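Long-range contacts in 3-oxo-tetronate kinase (Haemophilus influenzae, PDB 1YZY), which catalyses the ATP-dependent phosphorylation of 3-oxo-tetronate, a four-carbon acid sugar, to 3-oxo-tetronate 4-phosphate: residues Ala6-Gly11 / Lys49-Pro54; Phe77-Cys82 / Gly91-Val96; Glu264-Lys269 / Ser300-Met305. All coordinates share one frame; numbering follows the deposited sequence.

Contact 1: Ala6-Gly11 / Lys49-Pro54; sequences ADDFTG and KSRSNP
The Arg51 guanidinium has CB of Asp8 over one of its faces, while the Asp7 carboxylate approaches it obliquely, the two planes turned 75° apart. Each terminal nitrogen takes its own acid. NH1 of Arg51 forms a short salt bridge to OD2 of Asp7, 2.6 Å long, and NH2 of Arg51 forms a second one of 2.8 Å to OD2 of Asp8. The Asp8 and Arg51 side chains run side by side in the same direction, their flat groups inclined by 55°. A bend at chi3 of Arg51 (-72°), where NE turns off the otherwise extended chain, precedes the guanidinium that joins the two acids into one network. Both acids lie in the short link between strand 3-6 and helix 9-20, at the C-terminal end of a parallel strand in the sugar-binding N-terminal domain, and Arg51 belongs to the loop that follows the adjacent strand 43-47. Asp8 is also the N-cap of helix 9-20: its OD1 accepts from Gly11 N at 2.9 Å, with the donor above the carboxylate plane, so the two oxygens of one carboxylate serve the helix end and the arginine separately. Beside the salt bridges the two chains run close together, with CA of Asp7 4.7 Å from CA of Ser50, and OG of Ser50 packs 3.4 Å from CA of Asp7. The Arg51 side chain also touches Cys82 and Asp86.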
loop_
_atom_site.group_PDB
_atom_site.type_symbol
_atom_site.label_atom_id
_atom_site.label_comp_id
_atom_site.label_asym_id
_atom_site.label_seq_id
_atom_site.Cartn_x
_atom_site.Cartn_y
_atom_site.Cartn_z
ATOM N N ALA A 6 -5.668 7.480 -1.270
ATOM C CA ALA A 6 -4.423 7.506 -0.516
ATOM C C ALA A 6 -3.377 8.482 -1.058
ATOM O O ALA A 6 -3.182 8.581 -2.270
ATOM C CB ALA A 6 -3.860 6.115 -0.438
ATOM N N ASP A 7 -2.682 9.159 -0.144
ATOM C CA ASP A 7 -1.666 10.154 -0.486
ATOM C C ASP A 7 -0.244 9.636 -0.745
ATOM O O ASP A 7 0.715 10.416 -0.810
ATOM C CB ASP A 7 -1.659 11.290 0.560
ATOM C CG ASP A 7 -0.941 10.919 1.857
ATOM O OD1 ASP A 7 -0.917 9.732 2.256
ATOM O OD2 ASP A 7 -0.388 11.844 2.485
ATOM N N ASP A 8 -0.091 8.319 -0.778
ATOM C CA ASP A 8 1.203 7.709 -1.083
ATOM C C ASP A 8 1.027 6.222 -1.393
ATOM O O ASP A 8 -0.017 5.637 -1.088
ATOM C CB ASP A 8 2.249 7.967 0.021
ATOM C CG ASP A 8 2.183 6.965 1.158
ATOM O OD1 ASP A 8 1.073 6.480 1.464
ATOM O OD2 ASP A 8 3.248 6.680 1.748
ATOM N N PHE A 9 2.051 5.621 -1.992
ATOM C CA PHE A 9 1.995 4.217 -2.372
ATOM C C PHE A 9 2.002 3.228 -1.207
ATOM O O PHE A 9 1.168 2.332 -1.153
ATOM C CB PHE A 9 3.123 3.883 -3.357
ATOM C CG PHE A 9 3.014 2.513 -3.938
ATOM C CD1 PHE A 9 1.996 2.211 -4.838
ATOM C CD2 PHE A 9 3.881 1.504 -3.536
ATOM C CE1 PHE A 9 1.838 0.925 -5.323
ATOM C CE2 PHE A 9 3.729 0.214 -4.016
ATOM C CZ PHE A 9 2.704 -0.076 -4.910
ATOM N N THR A 10 2.981 3.361 -0.315
ATOM C CA THR A 10 3.099 2.482 0.844
ATOM C C THR A 10 1.795 2.474 1.670
ATOM O O THR A 10 1.340 1.420 2.142
ATOM C CB THR A 10 4.264 2.926 1.745
ATOM O OG1 THR A 10 5.399 3.263 0.940
ATOM C CG2 THR A 10 4.659 1.804 2.683
ATOM N N GLY A 11 1.233 3.664 1.875
ATOM C CA GLY A 11 -0.004 3.787 2.616
ATOM C C GLY A 11 -1.163 3.150 1.877
ATOM O O GLY A 11 -2.032 2.538 2.503
ATOM N N LYS A 49 0.540 10.455 -5.305
ATOM C CA LYS A 49 1.851 10.924 -4.854
ATOM C C LYS A 49 1.594 12.341 -4.335
ATOM O O LYS A 49 2.344 13.276 -4.629
ATOM C CB LYS A 49 2.842 10.981 -6.029
ATOM C CG LYS A 49 3.169 9.644 -6.709
ATOM C CD LYS A 49 4.046 9.872 -7.951
ATOM C CE LYS A 49 4.205 8.613 -8.810
ATOM N NZ LYS A 49 5.149 7.610 -8.240
ATOM N N SER A 50 0.559 12.472 -3.513
ATOM C CA SER A 50 0.139 13.761 -2.988
ATOM C C SER A 50 0.405 14.005 -1.502
ATOM O O SER A 50 -0.396 14.695 -0.867
ATOM C CB SER A 50 -1.359 13.902 -3.210
ATOM O OG SER A 50 -2.038 12.765 -2.705
ATOM N N ARG A 51 1.520 13.532 -0.955
ATOM C CA ARG A 51 1.793 13.827 0.450
ATOM C C ARG A 51 2.450 15.203 0.640
ATOM O O ARG A 51 2.148 15.913 1.611
ATOM C CB ARG A 51 2.661 12.726 1.078
ATOM C CG ARG A 51 2.911 12.921 2.580
ATOM C CD ARG A 51 4.063 12.014 3.092
ATOM N NE ARG A 51 3.806 10.576 3.188
ATOM C CZ ARG A 51 2.642 10.029 3.526
ATOM N NH1 ARG A 51 1.588 10.791 3.819
ATOM N NH2 ARG A 51 2.518 8.711 3.543
ATOM N N SER A 52 3.351 15.571 -0.270
ATOM C CA SER A 52 4.043 16.852 -0.174
ATOM C C SER A 52 4.318 17.572 -1.502
ATOM O O SER A 52 5.239 18.389 -1.601
ATOM C CB SER A 52 5.338 16.690 0.628
ATOM O OG SER A 52 6.145 15.637 0.128
ATOM N N ASN A 53 3.520 17.264 -2.518
ATOM C CA ASN A 53 3.645 17.895 -3.828
ATOM C C ASN A 53 2.908 19.242 -3.748
ATOM O O ASN A 53 2.347 19.577 -2.708
ATOM C CB ASN A 53 3.022 16.991 -4.905
ATOM C CG ASN A 53 1.533 16.787 -4.707
ATOM O OD1 ASN A 53 1.034 16.844 -3.587
ATOM N ND2 ASN A 53 0.815 16.561 -5.798
ATOM N N PRO A 54 2.979 20.073 -4.809
ATOM C CA PRO A 54 2.275 21.363 -4.746
ATOM C C PRO A 54 0.810 21.168 -4.352
ATOM O O PRO A 54 0.100 20.354 -4.941
ATOM C CB PRO A 54 2.417 21.889 -6.170
ATOM C CG PRO A 54 3.779 21.384 -6.553
ATOM C CD PRO A 54 3.755 19.960 -6.059
#

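Contact 2: Phe77-Cys82 / Gly91-Val96; sequences FYFKYC and GNIGPV
Phe79, on strand 77-80, sets its ring against Val96 and Ile93 near the start of helix 93-104. With CG anti to the backbone N (chi1 175°), the side chain extends toward the helix, and Val96 covers one face of the ring: CG1 of Val96 stands 3.8 Å from the Phe79 ring centroid, 16° off the normal, a CH-pi contact. The opposite face carries CD2 of Tyr81, offset toward the rim. At the ring edge, CE2 of Phe79 lies 3.3 Å from the backbone O of Ile93, near the ring plane. This is the tight part of the contact. The Tyr81 side is looser: CG2 of Ile93 meets CE2 of Tyr81 at 3.8 Å, and CD1 of Ile93 sits 4.1 Å above the ring plane of Tyr81, toward its rim. No hydrogen bond crosses between the segments, and no solvent side opens among the touching residues, all of which are buried. The Tyr81 hydroxyl is hydrogen-bonded to Thr218 OG1. The contact thus packs helix 93-104 against a strand lying between 3-6 and 216-219, with Val96 also touching Ser62 of helix 55-71 and Phe79 touching Thr218 of strand 216-219.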
loop_
_atom_site.group_PDB
_atom_site.type_symbol
_atom_site.label_atom_id
_atom_site.label_comp_id
_atom_site.label_asym_id
_atom_site.label_seq_id
_atom_site.Cartn_x
_atom_site.Cartn_y
_atom_site.Cartn_z
ATOM N N PHE A 77 -16.453 7.664 1.068
ATOM C CA PHE A 77 -15.064 7.992 0.790
ATOM C C PHE A 77 -14.158 8.076 1.994
ATOM O O PHE A 77 -14.578 8.491 3.075
ATOM C CB PHE A 77 -15.009 9.260 -0.051
ATOM C CG PHE A 77 -15.881 9.184 -1.265
ATOM C CD1 PHE A 77 -15.384 8.672 -2.463
ATOM C CD2 PHE A 77 -17.234 9.505 -1.178
ATOM C CE1 PHE A 77 -16.224 8.470 -3.551
ATOM C CE2 PHE A 77 -18.084 9.305 -2.259
ATOM C CZ PHE A 77 -17.577 8.784 -3.448
ATOM N N TYR A 78 -12.899 7.710 1.784
ATOM C CA TYR A 78 -11.905 7.688 2.835
ATOM C C TYR A 78 -10.600 8.308 2.354
ATOM O O TYR A 78 -9.948 7.767 1.465
ATOM C CB TYR A 78 -11.661 6.231 3.231
ATOM C CG TYR A 78 -10.870 6.022 4.501
ATOM C CD1 TYR A 78 -11.489 5.518 5.648
ATOM C CD2 TYR A 78 -9.509 6.309 4.566
ATOM C CE1 TYR A 78 -10.780 5.311 6.828
ATOM C CE2 TYR A 78 -8.783 6.102 5.749
ATOM C CZ TYR A 78 -9.429 5.604 6.874
ATOM O OH TYR A 78 -8.741 5.396 8.047
ATOM N N PHE A 79 -10.230 9.443 2.939
ATOM C CA PHE A 79 -8.984 10.126 2.611
ATOM C C PHE A 79 -7.924 9.566 3.552
ATOM O O PHE A 79 -7.905 9.883 4.734
ATOM C CB PHE A 79 -9.145 11.644 2.805
ATOM C CG PHE A 79 -7.873 12.430 2.611
ATOM C CD1 PHE A 79 -6.836 11.938 1.818
ATOM C CD2 PHE A 79 -7.702 13.651 3.252
ATOM C CE1 PHE A 79 -5.652 12.645 1.675
ATOM C CE2 PHE A 79 -6.523 14.367 3.117
ATOM C CZ PHE A 79 -5.491 13.864 2.327
ATOM N N LYS A 80 -7.039 8.740 3.015
ATOM C CA LYS A 80 -5.981 8.098 3.779
ATOM C C LYS A 80 -4.627 8.789 3.726
ATOM O O LYS A 80 -4.047 8.961 2.657
ATOM C CB LYS A 80 -5.852 6.640 3.317
ATOM C CG LYS A 80 -4.508 5.974 3.570
ATOM C CD LYS A 80 -4.446 5.328 4.916
ATOM C CE LYS A 80 -3.135 4.607 5.115
ATOM N NZ LYS A 80 -1.969 5.520 5.245
ATOM N N TYR A 81 -4.103 9.130 4.899
ATOM C CA TYR A 81 -2.803 9.774 5.026
ATOM C C TYR A 81 -1.914 9.003 6.009
ATOM O O TYR A 81 -2.283 7.926 6.470
ATOM C CB TYR A 81 -2.954 11.251 5.414
ATOM C CG TYR A 81 -3.997 11.525 6.473
ATOM C CD1 TYR A 81 -3.791 11.148 7.800
ATOM C CD2 TYR A 81 -5.184 12.173 6.151
ATOM C CE1 TYR A 81 -4.743 11.411 8.779
ATOM C CE2 TYR A 81 -6.143 12.441 7.120
ATOM C CZ TYR A 81 -5.914 12.058 8.437
ATOM O OH TYR A 81 -6.845 12.345 9.412
ATOM N N CYS A 82 -0.732 9.526 6.311
ATOM C CA CYS A 82 0.178 8.818 7.203
ATOM C C CYS A 82 -0.267 8.841 8.668
ATOM O O CYS A 82 -0.945 9.782 9.109
ATOM C CB CYS A 82 1.596 9.376 7.063
ATOM S SG CYS A 82 2.924 8.321 7.718
ATOM N N GLY A 91 0.547 21.677 4.405
ATOM C CA GLY A 91 0.384 20.232 4.308
ATOM C C GLY A 91 -1.021 19.949 3.875
ATOM O O GLY A 91 -1.993 20.247 4.561
ATOM N N ASN A 92 -1.044 19.337 2.707
ATOM C CA ASN A 92 -2.215 18.975 1.905
ATOM C C ASN A 92 -3.338 18.233 2.611
ATOM O O ASN A 92 -4.399 18.024 2.022
ATOM C CB ASN A 92 -1.764 18.134 0.713
ATOM C CG ASN A 92 -0.583 18.856 0.062
ATOM O OD1 ASN A 92 -0.474 20.082 0.132
ATOM N ND2 ASN A 92 0.309 18.094 -0.559
ATOM N N ILE A 93 -3.108 17.770 3.838
ATOM C CA ILE A 93 -4.161 17.018 4.538
ATOM C C ILE A 93 -5.409 17.898 4.676
ATOM O O ILE A 93 -6.506 17.503 4.276
ATOM C CB ILE A 93 -3.691 16.514 5.927
ATOM C CG1 ILE A 93 -2.627 15.432 5.750
ATOM C CG2 ILE A 93 -4.868 15.959 6.740
ATOM C CD1 ILE A 93 -1.964 15.031 7.046
ATOM N N GLY A 94 -5.217 19.109 5.196
ATOM C CA GLY A 94 -6.318 20.046 5.372
ATOM C C GLY A 94 -6.942 20.516 4.073
ATOM O O GLY A 94 -8.168 20.503 3.927
ATOM N N PRO A 95 -6.128 21.027 3.138
ATOM C CA PRO A 95 -6.646 21.495 1.847
ATOM C C PRO A 95 -7.456 20.417 1.113
ATOM O O PRO A 95 -8.525 20.699 0.566
ATOM C CB PRO A 95 -5.370 21.831 1.092
ATOM C CG PRO A 95 -4.474 22.361 2.201
ATOM C CD PRO A 95 -4.694 21.347 3.280
ATOM N N VAL A 96 -6.923 19.194 1.079
ATOM C CA VAL A 96 -7.589 18.080 0.411
ATOM C C VAL A 96 -8.894 17.714 1.096
ATOM O O VAL A 96 -9.883 17.429 0.423
ATOM C CB VAL A 96 -6.671 16.833 0.313
ATOM C CG1 VAL A 96 -7.417 15.673 -0.300
ATOM C CG2 VAL A 96 -5.457 17.147 -0.541
#

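Contact 3: Glu264-Lys269 / Ser300-Met305; sequences EKYREK and SEFAPM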
loop_
_atom_site.group_PDB
_atom_site.type_symbol
_atom_site.label_atom_id
_atom_site.label_comp_id
_atom_site.label_asym_id
_atom_site.label_seq_id
_atom_site.Cartn_x
_atom_site.Cartn_y
_atom_site.Cartn_z
ATOM N N GLU A 264 19.228 -18.251 -1.517
ATOM C CA GLU A 264 20.116 -19.311 -1.072
ATOM C C GLU A 264 19.324 -20.531 -0.581
ATOM O O GLU A 264 19.818 -21.664 -0.621
ATOM C CB GLU A 264 21.002 -18.769 0.052
ATOM C CG GLU A 264 22.470 -19.144 -0.048
ATOM C CD GLU A 264 22.768 -20.522 0.513
ATOM O OE1 GLU A 264 22.994 -20.623 1.739
ATOM O OE2 GLU A 264 22.786 -21.500 -0.267
ATOM N N LYS A 265 18.104 -20.295 -0.112
ATOM C CA LYS A 265 17.253 -21.365 0.397
ATOM C C LYS A 265 16.393 -21.976 -0.714
ATOM O O LYS A 265 16.049 -23.167 -0.668
ATOM C CB LYS A 265 16.370 -20.821 1.531
ATOM C CG LYS A 265 16.152 -21.775 2.707
ATOM C CD LYS A 265 14.902 -22.629 2.539
ATOM C CE LYS A 265 14.596 -23.408 3.816
ATOM N NZ LYS A 265 13.269 -24.092 3.765
ATOM N N TYR A 266 16.062 -21.162 -1.714
ATOM C CA TYR A 266 15.236 -21.605 -2.828
ATOM C C TYR A 266 16.000 -22.323 -3.950
ATOM O O TYR A 266 15.468 -23.235 -4.575
ATOM C CB TYR A 266 14.450 -20.425 -3.401
ATOM C CG TYR A 266 13.372 -20.836 -4.379
ATOM C CD1 TYR A 266 12.357 -21.709 -3.992
ATOM C CD2 TYR A 266 13.371 -20.362 -5.696
ATOM C CE1 TYR A 266 11.372 -22.100 -4.885
ATOM C CE2 TYR A 266 12.385 -20.750 -6.599
ATOM C CZ TYR A 266 11.395 -21.617 -6.182
ATOM O OH TYR A 266 10.423 -22.011 -7.050
ATOM N N ARG A 267 17.228 -21.895 -4.232
ATOM C CA ARG A 267 18.020 -22.524 -5.285
ATOM C C ARG A 267 18.249 -23.999 -4.953
ATOM O O ARG A 267 18.705 -24.789 -5.781
ATOM C CB ARG A 267 19.362 -21.813 -5.440
ATOM C CG ARG A 267 20.273 -21.981 -4.249
ATOM C CD ARG A 267 21.714 -21.784 -4.644
ATOM N NE ARG A 267 21.979 -20.422 -5.089
ATOM C CZ ARG A 267 23.149 -20.015 -5.565
ATOM N NH1 ARG A 267 24.160 -20.866 -5.666
ATOM N NH2 ARG A 267 23.318 -18.746 -5.914
ATOM N N GLU A 268 17.971 -24.339 -3.703
ATOM C CA GLU A 268 18.105 -25.691 -3.192
ATOM C C GLU A 268 16.861 -26.497 -3.585
ATOM O O GLU A 268 16.923 -27.720 -3.727
ATOM C CB GLU A 268 18.231 -25.610 -1.665
ATOM C CG GLU A 268 18.245 -26.929 -0.917
ATOM C CD GLU A 268 17.932 -26.756 0.566
ATOM O OE1 GLU A 268 18.507 -25.845 1.202
ATOM O OE2 GLU A 268 17.099 -27.525 1.091
ATOM N N LYS A 269 15.746 -25.797 -3.773
ATOM C CA LYS A 269 14.467 -26.419 -4.113
ATOM C C LYS A 269 14.024 -26.388 -5.584
ATOM O O LYS A 269 13.175 -27.197 -5.981
ATOM C CB LYS A 269 13.344 -25.791 -3.269
ATOM C CG LYS A 269 13.454 -25.980 -1.759
ATOM C CD LYS A 269 13.272 -27.436 -1.361
ATOM C CE LYS A 269 13.141 -27.584 0.146
ATOM N NZ LYS A 269 14.307 -27.021 0.878
ATOM N N SER A 300 8.871 -28.312 -13.488
ATOM C CA SER A 300 9.384 -28.820 -12.220
ATOM C C SER A 300 8.330 -28.565 -11.137
ATOM O O SER A 300 7.341 -27.862 -11.375
ATOM C CB SER A 300 10.702 -28.132 -11.846
ATOM O OG SER A 300 11.822 -28.934 -12.190
ATOM N N GLU A 301 8.512 -29.157 -9.960
ATOM C CA GLU A 301 7.554 -28.954 -8.883
ATOM C C GLU A 301 7.482 -27.484 -8.483
ATOM O O GLU A 301 6.401 -26.955 -8.225
ATOM C CB GLU A 301 7.876 -29.846 -7.684
ATOM C CG GLU A 301 9.322 -29.827 -7.227
ATOM C CD GLU A 301 9.573 -30.829 -6.117
ATOM O OE1 GLU A 301 9.155 -30.563 -4.967
ATOM O OE2 GLU A 301 10.170 -31.891 -6.398
ATOM N N PHE A 302 8.637 -26.828 -8.443
ATOM C CA PHE A 302 8.694 -25.411 -8.101
ATOM C C PHE A 302 9.154 -24.565 -9.289
ATOM O O PHE A 302 10.037 -24.967 -10.052
ATOM C CB PHE A 302 9.594 -25.187 -6.883
ATOM C CG PHE A 302 8.976 -25.637 -5.580
ATOM C CD1 PHE A 302 7.701 -25.196 -5.209
ATOM C CD2 PHE A 302 9.662 -26.507 -4.728
ATOM C CE1 PHE A 302 7.118 -25.614 -4.012
ATOM C CE2 PHE A 302 9.087 -26.932 -3.527
ATOM C CZ PHE A 302 7.813 -26.485 -3.170
ATOM N N ALA A 303 8.508 -23.417 -9.462
ATOM C CA ALA A 303 8.809 -22.493 -10.549
ATOM C C ALA A 303 10.297 -22.187 -10.690
ATOM O O ALA A 303 11.023 -22.087 -9.696
ATOM C CB ALA A 303 8.037 -21.216 -10.361
ATOM N N PRO A 304 10.780 -22.068 -11.939
ATOM C CA PRO A 304 12.194 -21.774 -12.175
ATOM C C PRO A 304 12.531 -20.332 -11.778
ATOM O O PRO A 304 11.718 -19.425 -11.930
ATOM C CB PRO A 304 12.336 -22.016 -13.676
ATOM C CG PRO A 304 11.024 -21.592 -14.200
ATOM C CD PRO A 304 10.057 -22.212 -13.214
ATOM N N MET A 305 13.739 -20.120 -11.284
ATOM C CA MET A 305 14.138 -18.793 -10.857
ATOM C C MET A 305 15.406 -18.262 -11.533
ATOM O O MET A 305 16.487 -18.861 -11.549
ATOM C CB MET A 305 14.419 -18.804 -9.345
ATOM C CG MET A 305 15.242 -17.615 -8.844
ATOM S SD MET A 305 15.451 -17.563 -7.061
ATOM C CE MET A 305 16.664 -18.858 -6.772
#
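Tyr266, late in helix 257-266, extends its ring past Met305 to the loop residues Phe302 and Ala303, forming a Met-aromatic contact in the nucleotide-binding C-terminal domain. The segment 300-305 leads into strand 305-307, which runs parallel between strands 248-252 and 272-274, so the tyrosine joins the helix end to the entry of that strand. The Met305 side chain is about 10 Å from that of Thr357, which by similarity binds ATP; the contact thus lies near the probable nucleotide site but not in it. The sulfur interaction is made at the ring edge: SD of Met305 is 5.1 Å from the Tyr266 ring centroid, 83° off the normal, and 3.7 Å from CD2 of Tyr266. The two side chains run antiparallel alongside one another. A bend at chi3 of Met305 (75°) turns its CE back to lie 4.0 Å from the backbone N of Arg267.

The polar part lies at the far end of the ring. The Tyr266 hydroxyl is 2.7 Å from the carbonyl O of Ala303, close to the ring plane, probably a hydrogen bond, although the single hydroxyl proton has another acceptor within reach; Gln409 OE1 of helix 404-410 is a weak partner of the same hydroxyl.

Van der Waals contacts lie beside this bond, some of them to polar oxygens. CB of Phe302 packs 4.1 Å from CZ of Tyr266 and 3.3 Å from its OH, and the two side chains cross obliquely. Glu406 and Gln409 of helix 404-410 touch the Phe302 side chain. CD2 of Phe302 lies 4.0 Å from CB of Lys269, and the carbonyl O of Lys269 meets the edge of the Phe302 ring in plane, 3.8 Å from its CD2.

In the fold
From the N terminus, contact 1 closes a loop of 37 residues, bringing the turn after strand 3-6 to the loop before helix 55-71. Contact 2 follows with a much shorter closure of eight residues between strand 77-80 and helix 93-104. The two neither nest nor cross, yet they touch in space: Asp7 N probably hydrogen-bonds to Lys80 O, and Asn92 packs against Ser50 and Asn53. Together they connect neighbouring strand ends and helix starts of the sugar-binding domain. Contact 3, again in series, closes 30 residues within the nucleotide-binding domain; its centre is about 37 Å from that of contact 1 and about 44 Å from that of contact 2.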